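Local structure of probable porin (Pseudomonas aeruginosa, 4FT6) at residues A[124-134]-A[281-289]; A[294-303]-A[368-377]. The protein is a probable outer-membrane porin of the OprD (Occ) family, a beta-barrel channel that presumably lets small solutes, perhaps carboxylates, cross the outer membrane. All coordinates share one frame; numbering follows the deposited sequence.

Contact 1 (A[124-134]-A[281-289])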
loop_
_atom_site.group_PDB
_atom_site.type_symbol
_atom_site.label_atom_id
_atom_site.label_comp_id
_atom_site.label_asym_id
_atom_site.label_seq_id
_atom_site.Cartn_x
_atom_site.Cartn_y
_atom_site.Cartn_z
ATOM N N LEU A 124 -4.441 5.247 6.254
ATOM C CA LEU A 124 -3.686 4.125 6.810
ATOM C C LEU A 124 -3.799 2.968 5.834
ATOM O O LEU A 124 -4.717 2.140 5.931
ATOM C CB LEU A 124 -4.206 3.698 8.199
ATOM C CG LEU A 124 -3.401 2.565 8.862
ATOM C CD1 LEU A 124 -2.072 3.080 9.383
ATOM C CD2 LEU A 124 -4.167 1.890 9.983
ATOM N N LEU A 125 -2.872 2.936 4.884
ATOM C CA LEU A 125 -2.903 1.980 3.787
ATOM C C LEU A 125 -1.874 0.888 4.061
ATOM O O LEU A 125 -0.661 1.169 3.998
ATOM C CB LEU A 125 -2.522 2.700 2.494
ATOM C CG LEU A 125 -3.362 2.442 1.247
ATOM C CD1 LEU A 125 -2.573 2.773 -0.035
ATOM C CD2 LEU A 125 -3.842 1.011 1.255
ATOM N N ARG A 126 -2.317 -0.344 4.344
ATOM C CA ARG A 126 -1.348 -1.409 4.663
ATOM C C ARG A 126 -0.419 -1.722 3.478
ATOM O O ARG A 126 -0.869 -1.847 2.340
ATOM C CB ARG A 126 -2.027 -2.679 5.232
ATOM C CG ARG A 126 -2.868 -3.531 4.269
ATOM C CD ARG A 126 -2.036 -4.563 3.524
ATOM N NE ARG A 126 -2.338 -4.462 2.099
ATOM C CZ ARG A 126 -3.064 -5.347 1.434
ATOM N NH1 ARG A 126 -3.529 -6.422 2.055
ATOM N NH2 ARG A 126 -3.308 -5.165 0.152
ATOM N N ASN A 127 0.877 -1.840 3.742
ATOM C CA ASN A 127 1.819 -2.159 2.677
ATOM C C ASN A 127 1.743 -3.610 2.190
ATOM O O ASN A 127 1.696 -4.533 2.999
ATOM C CB ASN A 127 3.246 -1.892 3.148
ATOM C CG ASN A 127 4.253 -1.972 2.014
ATOM O OD1 ASN A 127 4.687 -3.063 1.613
ATOM N ND2 ASN A 127 4.624 -0.815 1.487
ATOM N N ASP A 128 1.757 -3.814 0.873
ATOM C CA ASP A 128 1.890 -5.159 0.305
ATOM C C ASP A 128 2.954 -5.207 -0.809
ATOM O O ASP A 128 2.795 -5.904 -1.820
ATOM C CB ASP A 128 0.545 -5.707 -0.198
ATOM C CG ASP A 128 0.630 -7.181 -0.598
ATOM O OD1 ASP A 128 1.505 -7.890 -0.042
ATOM O OD2 ASP A 128 -0.142 -7.619 -1.481
ATOM N N GLY A 129 4.051 -4.481 -0.613
ATOM C CA GLY A 129 5.069 -4.370 -1.648
ATOM C C GLY A 129 6.224 -5.359 -1.595
ATOM O O GLY A 129 7.233 -5.135 -2.255
ATOM N N ARG A 130 6.097 -6.440 -0.821
ATOM C CA ARG A 130 7.117 -7.489 -0.807
ATOM C C ARG A 130 6.502 -8.891 -0.752
ATOM O O ARG A 130 5.602 -9.222 -1.525
ATOM C CB ARG A 130 8.077 -7.307 0.374
ATOM C CG ARG A 130 8.947 -6.064 0.354
ATOM C CD ARG A 130 9.920 -6.069 -0.818
ATOM N NE ARG A 130 10.853 -4.944 -0.748
ATOM C CZ ARG A 130 10.612 -3.746 -1.269
ATOM N NH1 ARG A 130 9.475 -3.535 -1.904
ATOM N NH2 ARG A 130 11.505 -2.768 -1.162
ATOM N N LEU A 131 6.995 -9.712 0.171
ATOM C CA LEU A 131 6.583 -11.105 0.244
ATOM C C LEU A 131 5.236 -11.296 0.954
ATOM O O LEU A 131 4.364 -12.031 0.485
ATOM C CB LEU A 131 7.673 -11.934 0.941
ATOM C CG LEU A 131 7.590 -13.462 0.785
ATOM C CD1 LEU A 131 7.940 -13.886 -0.635
ATOM C CD2 LEU A 131 8.468 -14.176 1.787
ATOM N N LEU A 132 5.077 -10.630 2.090
ATOM C CA LEU A 132 3.940 -10.845 2.969
ATOM C C LEU A 132 3.413 -9.481 3.429
ATOM O O LEU A 132 4.201 -8.542 3.605
ATOM C CB LEU A 132 4.399 -11.681 4.160
ATOM C CG LEU A 132 4.789 -13.134 3.880
ATOM C CD1 LEU A 132 5.491 -13.767 5.091
ATOM C CD2 LEU A 132 3.539 -13.926 3.538
ATOM N N PRO A 133 2.086 -9.362 3.623
ATOM C CA PRO A 133 1.447 -8.075 3.949
ATOM C C PRO A 133 1.806 -7.546 5.334
ATOM O O PRO A 133 1.914 -8.314 6.303
ATOM C CB PRO A 133 -0.047 -8.419 3.958
ATOM C CG PRO A 133 -0.079 -9.890 4.342
ATOM C CD PRO A 133 1.112 -10.470 3.608
ATOM N N GLN A 134 1.967 -6.230 5.419
ATOM C CA GLN A 134 1.934 -5.511 6.691
ATOM C C GLN A 134 0.562 -5.760 7.339
ATOM O O GLN A 134 -0.455 -5.857 6.646
ATOM C CB GLN A 134 2.088 -4.012 6.405
ATOM C CG GLN A 134 2.356 -3.116 7.615
ATOM C CD GLN A 134 2.407 -1.627 7.239
ATOM O OE1 GLN A 134 1.522 -1.118 6.526
ATOM N NE2 GLN A 134 3.449 -0.928 7.707
ATOM N N TYR A 281 3.315 9.894 7.530
ATOM C CA TYR A 281 2.463 8.707 7.516
ATOM C C TYR A 281 3.011 7.632 8.440
ATOM O O TYR A 281 4.091 7.786 9.041
ATOM C CB TYR A 281 2.265 8.179 6.082
ATOM C CG TYR A 281 3.537 7.959 5.275
ATOM C CD1 TYR A 281 4.257 9.025 4.737
ATOM C CD2 TYR A 281 3.990 6.679 5.004
ATOM C CE1 TYR A 281 5.421 8.803 3.971
ATOM C CE2 TYR A 281 5.138 6.451 4.251
ATOM C CZ TYR A 281 5.849 7.505 3.737
ATOM O OH TYR A 281 6.975 7.243 2.989
ATOM N N ILE A 282 2.286 6.531 8.562
ATOM C CA ILE A 282 2.719 5.537 9.529
ATOM C C ILE A 282 3.836 4.648 8.971
ATOM O O ILE A 282 3.855 4.313 7.777
ATOM C CB ILE A 282 1.511 4.809 10.147
ATOM C CG1 ILE A 282 0.890 5.752 11.173
ATOM C CG2 ILE A 282 1.907 3.517 10.829
ATOM C CD1 ILE A 282 -0.490 5.430 11.440
ATOM N N ALA A 283 4.810 4.339 9.821
ATOM C CA ALA A 283 6.013 3.614 9.394
ATOM C C ALA A 283 5.674 2.372 8.564
ATOM O O ALA A 283 4.908 1.516 9.012
ATOM C CB ALA A 283 6.856 3.217 10.607
ATOM N N GLY A 284 6.237 2.281 7.359
ATOM C CA GLY A 284 6.137 1.070 6.557
ATOM C C GLY A 284 4.870 1.011 5.730
ATOM O O GLY A 284 4.660 0.097 4.927
ATOM N N THR A 285 4.015 2.000 5.918
ATOM C CA THR A 285 2.700 1.988 5.301
ATOM C C THR A 285 2.786 2.545 3.882
ATOM O O THR A 285 3.780 3.190 3.518
ATOM C CB THR A 285 1.730 2.828 6.153
ATOM O OG1 THR A 285 0.402 2.308 6.058
ATOM C CG2 THR A 285 1.766 4.289 5.746
ATOM N N SER A 286 1.759 2.300 3.075
ATOM C CA SER A 286 1.693 2.886 1.738
ATOM C C SER A 286 0.839 4.156 1.803
ATOM O O SER A 286 0.308 4.482 2.862
ATOM C CB SER A 286 1.079 1.888 0.755
ATOM O OG SER A 286 1.983 1.577 -0.286
ATOM N N THR A 287 0.716 4.873 0.685
ATOM C CA THR A 287 -0.137 6.062 0.615
ATOM C C THR A 287 -0.922 6.078 -0.679
ATOM O O THR A 287 -0.547 5.415 -1.636
ATOM C CB THR A 287 0.661 7.374 0.722
ATOM O OG1 THR A 287 1.517 7.516 -0.421
ATOM C CG2 THR A 287 1.475 7.409 2.020
ATOM N N PRO A 288 -2.023 6.839 -0.713
ATOM C CA PRO A 288 -2.733 6.912 -1.998
ATOM C C PRO A 288 -2.194 8.021 -2.901
ATOM O O PRO A 288 -2.859 8.323 -3.901
ATOM C CB PRO A 288 -4.158 7.264 -1.587
ATOM C CG PRO A 288 -3.958 8.100 -0.293
ATOM C CD PRO A 288 -2.800 7.406 0.411
ATOM N N LEU A 289 -1.050 8.627 -2.568
ATOM C CA LEU A 289 -0.474 9.674 -3.439
ATOM C C LEU A 289 -0.163 9.088 -4.810
ATOM O O LEU A 289 0.299 7.941 -4.912
ATOM C CB LEU A 289 0.796 10.291 -2.846
ATOM C CG LEU A 289 0.697 10.806 -1.409
ATOM C CD1 LEU A 289 2.048 11.301 -0.926
ATOM C CD2 LEU A 289 -0.346 11.891 -1.289
#
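Ile282 meets Leu124 where two loops come together inside the porin barrel: 281-289 belongs to the long connection between strands 264-274 and 304-313, while the segment 124-134 follows strand 117-121. Inward-folded loops of this kind narrow the channel in OprD-family porins, and the position near the centre of the chain is consistent with that role. Ile282 CD1 lies 3.5 Å from Leu124 CD1, the two side chains crossing obliquely; with CG trans to its own nitrogen (chi1 -177°), Leu124 swings this methyl across to the isoleucine. Ile282 also starts a type II turn, closed by the bond from Thr285 N to Ile282 O. Within the turn, Ala283 O stands 3.1 Å from Gln134 NE2; both atoms are held by Gln161, whose side-chain amide donates to Ala283 O and accepts from Gln134 NE2. Gly284, with a phi of 85°, lays its backbone beside the Gln134 amide, and its O lies against Asn127 CB. Gln134 reaches across with an extended chain, and its OE1 receives the backbone N of Asn127 at 2.9 Å, tying the two ends of its own loop together. Asn127 in turn forms an Asx turn through OD1 to Gly129 N, with Arg162 as a second donor to that oxygen. Thr285 and Ser286 together grip Leu125 O. The Thr285 hydroxyl OG1 donates to it at 2.6 Å from above the carbonyl plane, 61° out, and Ser286 N adds a second bond to Leu125 O at 2.8 Å. Ser286 CB packs 3.8 Å from Leu125 CD1. The Thr287 hydroxyl bonds to Asp292, while its backbone O rests 3.7 Å from that same leucine methyl, Leu125 CD1.

Contact 2 (A[294-303]-A[368-377]). With C8E ((hydroxyethyloxy)tri(ethyloxy)octane), chain E.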
loop_
_atom_site.group_PDB
_atom_site.type_symbol
_atom_site.label_atom_id
_atom_site.label_comp_id
_atom_site.label_asym_id
_atom_site.label_seq_id
_atom_site.Cartn_x
_atom_site.Cartn_y
_atom_site.Cartn_z
ATOM N N GLN A 294 7.154 2.656 -7.620
ATOM C CA GLN A 294 7.888 1.430 -7.308
ATOM C C GLN A 294 8.971 1.556 -6.227
ATOM O O GLN A 294 8.989 0.762 -5.298
ATOM C CB GLN A 294 8.450 0.782 -8.585
ATOM C CG GLN A 294 8.892 -0.668 -8.391
ATOM C CD GLN A 294 9.328 -1.326 -9.679
ATOM O OE1 GLN A 294 8.857 -0.967 -10.761
ATOM N NE2 GLN A 294 10.233 -2.298 -9.573
ATOM N N VAL A 295 9.853 2.545 -6.334
ATOM C CA VAL A 295 10.974 2.653 -5.394
ATOM C C VAL A 295 10.941 3.919 -4.536
ATOM O O VAL A 295 11.484 3.948 -3.431
ATOM C CB VAL A 295 12.355 2.534 -6.110
ATOM C CG1 VAL A 295 12.178 2.125 -7.581
ATOM C CG2 VAL A 295 13.144 3.827 -5.989
ATOM N N ARG A 296 10.300 4.957 -5.054
ATOM C CA ARG A 296 10.248 6.251 -4.388
ATOM C C ARG A 296 8.818 6.823 -4.470
ATOM O O ARG A 296 8.051 6.481 -5.390
ATOM C CB ARG A 296 11.250 7.199 -5.051
ATOM C CG ARG A 296 11.438 8.513 -4.340
ATOM C CD ARG A 296 12.465 9.364 -5.030
ATOM N NE ARG A 296 12.177 10.779 -4.818
ATOM C CZ ARG A 296 12.416 11.419 -3.680
ATOM N NH1 ARG A 296 12.943 10.766 -2.652
ATOM N NH2 ARG A 296 12.126 12.705 -3.566
ATOM N N ASN A 297 8.449 7.677 -3.513
ATOM C CA ASN A 297 7.087 8.210 -3.469
ATOM C C ASN A 297 7.010 9.753 -3.571
ATOM O O ASN A 297 5.926 10.353 -3.492
ATOM C CB ASN A 297 6.315 7.663 -2.248
ATOM C CG ASN A 297 6.874 8.164 -0.940
ATOM O OD1 ASN A 297 7.824 8.950 -0.920
ATOM N ND2 ASN A 297 6.274 7.741 0.161
ATOM N N PHE A 298 8.172 10.371 -3.760
ATOM C CA PHE A 298 8.269 11.802 -4.035
ATOM C C PHE A 298 7.605 12.643 -2.956
ATOM O O PHE A 298 6.788 13.503 -3.249
ATOM C CB PHE A 298 7.682 12.108 -5.419
ATOM C CG PHE A 298 8.447 11.454 -6.551
ATOM C CD1 PHE A 298 8.148 10.160 -6.962
ATOM C CD2 PHE A 298 9.490 12.123 -7.184
ATOM C CE1 PHE A 298 8.873 9.554 -8.005
ATOM C CE2 PHE A 298 10.208 11.520 -8.223
ATOM C CZ PHE A 298 9.903 10.238 -8.632
ATOM N N THR A 299 7.983 12.401 -1.707
ATOM C CA THR A 299 7.329 13.044 -0.570
ATOM C C THR A 299 8.270 13.857 0.311
ATOM O O THR A 299 7.927 14.172 1.460
ATOM C CB THR A 299 6.615 12.023 0.324
ATOM O OG1 THR A 299 7.582 11.113 0.848
ATOM C CG2 THR A 299 5.550 11.265 -0.451
ATOM N N SER A 300 9.448 14.183 -0.223
ATOM C CA SER A 300 10.391 15.046 0.480
ATOM C C SER A 300 9.800 16.442 0.670
ATOM O O SER A 300 8.944 16.870 -0.114
ATOM C CB SER A 300 11.688 15.163 -0.309
ATOM O OG SER A 300 12.344 13.923 -0.339
ATOM N N ALA A 301 10.260 17.148 1.700
ATOM C CA ALA A 301 9.784 18.502 1.965
ATOM C C ALA A 301 9.869 19.394 0.718
ATOM O O ALA A 301 10.927 19.523 0.095
ATOM C CB ALA A 301 10.549 19.131 3.139
ATOM N N GLY A 302 8.737 19.988 0.350
ATOM C CA GLY A 302 8.676 20.918 -0.768
ATOM C C GLY A 302 8.681 20.264 -2.137
ATOM O O GLY A 302 8.675 20.965 -3.159
ATOM N N GLU A 303 8.695 18.932 -2.187
ATOM C CA GLU A 303 8.832 18.277 -3.485
ATOM C C GLU A 303 7.600 18.480 -4.353
ATOM O O GLU A 303 6.488 18.105 -3.977
ATOM C CB GLU A 303 9.165 16.787 -3.382
ATOM C CG GLU A 303 9.447 16.164 -4.759
ATOM C CD GLU A 303 10.438 15.013 -4.705
ATOM O OE1 GLU A 303 10.289 14.148 -3.820
ATOM O OE2 GLU A 303 11.375 14.974 -5.538
ATOM N N ARG A 368 8.419 -6.397 -12.713
ATOM C CA ARG A 368 8.428 -4.962 -12.469
ATOM C C ARG A 368 9.845 -4.424 -12.527
ATOM O O ARG A 368 10.745 -4.912 -11.823
ATOM C CB ARG A 368 7.778 -4.628 -11.128
ATOM C CG ARG A 368 6.407 -5.275 -10.964
ATOM C CD ARG A 368 5.795 -4.993 -9.611
ATOM N NE ARG A 368 5.736 -3.559 -9.348
ATOM C CZ ARG A 368 5.317 -3.013 -8.212
ATOM N NH1 ARG A 368 4.898 -3.773 -7.205
ATOM N NH2 ARG A 368 5.324 -1.695 -8.090
ATOM N N ASN A 369 10.030 -3.416 -13.377
ATOM C CA ASN A 369 11.340 -2.833 -13.613
ATOM C C ASN A 369 11.314 -1.330 -13.353
ATOM O O ASN A 369 10.380 -0.645 -13.782
ATOM C CB ASN A 369 11.772 -3.104 -15.058
ATOM C CG ASN A 369 13.208 -2.742 -15.306
ATOM O OD1 ASN A 369 13.533 -1.588 -15.562
ATOM N ND2 ASN A 369 14.084 -3.731 -15.230
ATOM N N ALA A 370 12.323 -0.807 -12.655
ATOM C CA ALA A 370 12.353 0.628 -12.358
ATOM C C ALA A 370 13.747 1.224 -12.400
ATOM O O ALA A 370 14.710 0.609 -11.934
ATOM C CB ALA A 370 11.715 0.917 -11.025
ATOM N N MET A 371 13.837 2.431 -12.955
ATOM C CA MET A 371 15.059 3.209 -12.919
ATOM C C MET A 371 14.791 4.448 -12.089
ATOM O O MET A 371 13.754 5.099 -12.257
ATOM C CB MET A 371 15.474 3.648 -14.329
ATOM C CG MET A 371 15.953 2.542 -15.261
ATOM S SD MET A 371 16.716 3.216 -16.756
ATOM C CE MET A 371 17.281 1.730 -17.575
ATOM N N LEU A 372 15.722 4.787 -11.207
ATOM C CA LEU A 372 15.612 6.022 -10.449
ATOM C C LEU A 372 16.945 6.743 -10.507
ATOM O O LEU A 372 17.998 6.141 -10.260
ATOM C CB LEU A 372 15.244 5.734 -8.995
ATOM C CG LEU A 372 15.326 6.968 -8.098
ATOM C CD1 LEU A 372 14.153 7.877 -8.381
ATOM C CD2 LEU A 372 15.379 6.584 -6.627
ATOM N N ARG A 373 16.910 8.022 -10.869
ATOM C CA ARG A 373 18.109 8.849 -10.816
ATOM C C ARG A 373 17.766 10.151 -10.110
ATOM O O ARG A 373 16.629 10.639 -10.200
ATOM C CB ARG A 373 18.664 9.128 -12.215
ATOM C CG ARG A 373 18.919 7.882 -13.038
ATOM C CD ARG A 373 20.175 7.158 -12.595
ATOM N NE ARG A 373 20.419 5.959 -13.403
ATOM C CZ ARG A 373 20.000 4.736 -13.086
ATOM N NH1 ARG A 373 19.316 4.530 -11.968
ATOM N NH2 ARG A 373 20.274 3.720 -13.888
ATOM N N SER A 374 18.757 10.714 -9.426
ATOM C CA SER A 374 18.522 11.830 -8.534
ATOM C C SER A 374 19.841 12.490 -8.193
ATOM O O SER A 374 20.893 11.908 -8.428
ATOM C CB SER A 374 17.842 11.314 -7.260
ATOM O OG SER A 374 17.806 12.322 -6.264
ATOM N N ASN A 375 19.787 13.707 -7.660
ATOM C CA ASN A 375 20.982 14.384 -7.149
ATOM C C ASN A 375 20.933 14.506 -5.623
ATOM O O ASN A 375 21.690 15.271 -5.008
ATOM C CB ASN A 375 21.200 15.759 -7.813
ATOM C CG ASN A 375 20.052 16.754 -7.562
ATOM O OD1 ASN A 375 19.112 16.497 -6.799
ATOM N ND2 ASN A 375 20.146 17.913 -8.210
ATOM N N HIS A 376 20.018 13.751 -5.021
ATOM C CA HIS A 376 19.947 13.630 -3.565
ATOM C C HIS A 376 19.711 12.178 -3.117
ATOM O O HIS A 376 20.408 11.682 -2.237
ATOM C CB HIS A 376 18.918 14.602 -2.962
ATOM C CG HIS A 376 17.509 14.361 -3.402
ATOM N ND1 HIS A 376 17.038 14.712 -4.645
ATOM C CD2 HIS A 376 16.447 13.831 -2.733
ATOM C CE1 HIS A 376 15.754 14.397 -4.740
ATOM N NE2 HIS A 376 15.380 13.860 -3.595
ATOM N N ALA A 377 18.752 11.498 -3.744
ATOM C CA ALA A 377 18.499 10.090 -3.447
ATOM C C ALA A 377 19.515 9.191 -4.137
ATOM O O ALA A 377 20.145 9.581 -5.127
ATOM C CB ALA A 377 17.090 9.689 -3.859
HETATM C C1 C8E E . 17.931 -0.711 -19.963
HETATM C C2 C8E E . 16.449 -0.789 -20.312
HETATM C C3 C8E E . 15.655 -1.498 -19.209
HETATM C C4 C8E E . 15.187 -2.881 -19.653
HETATM C C5 C8E E . 13.661 -2.993 -19.728
HETATM C C6 C8E E . 13.011 -1.714 -20.247
HETATM C C7 C8E E . 11.539 -1.900 -20.624
HETATM C C8 C8E E . 11.269 -3.101 -21.526
HETATM O O9 C8E E . 9.882 -3.382 -21.557
HETATM C C10 C8E E . 9.251 -3.087 -22.787
HETATM C C11 C8E E . 7.773 -3.487 -22.749
HETATM O O12 C8E E . 7.032 -2.578 -21.957
HETATM C C13 C8E E . 6.053 -1.859 -22.683
#
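Along the face of barrel strand 364-374 turned to loop 294-303, Arg368, Ala370 and Leu372 meet Gln294, Val295 and Arg296. Gln294 starts with CG trans to its nitrogen (chi1 -164°) and runs on extended, which carries its amide to the strand backbone: NE2 makes a weak hydrogen bond to Arg368 O at 3.5 Å, and OE1 sits 3.4 Å from Ala370 CB. The Arg368 side chain, bent at its third torsion, runs antiparallel alongside Gln294, bringing its NH2 to 3.7 Å from Gln294 CG, with the guanidinium and amide planes 51° apart. Val295 spreads its two branches over neighbouring inward positions, CG1 3.7 Å from Ala370 CB and CG2 3.6 Å from Leu372 CD2. Strand alternation, as expected of a transmembrane porin barrel, divides the residues here: Met371 points away from the loop, and its CE touches C1 of a bound detergent, C8E, at 3.5 Å, on the side where membrane lipid would lie. Further along, the extended Arg296 crosses Leu372 at about a right angle, its CD 4.0 Å from Leu372 CD1. Beyond the strand's end His376 closes over one face of the Arg296 guanidinium, its NE2 3.8 Å from Arg296 CZ. The imidazole presents its edge, the two planes standing 83° apart, without a hydrogen bond between them. Ser374 shapes the chain beneath this ring: its OG accepts the backbone N of both His376 and Ala377, an ST turn and ST motif, and also bonds to Arg343 O.

From the N terminus, the chain first lays down 124-134 and passes through many barrel strands before 281-289 returns to it, closing contact 1. Only after that does 294-303 open contact 2, which closes at 368-377 beyond strands 304-313, 322-334 and 342-354. The two closures therefore follow in series, neither nested nor crossed, with centres about 17 Å apart. One long loop, between strands 264-274 and 304-313, supplies a segment to each: its earlier part reaches another loop within the barrel, its later part the barrel wall. Tyr281 OH and Asn297 ND2, 3.0 Å apart in a probable hydrogen bond, and packing of Leu289 against Thr299 join these parts.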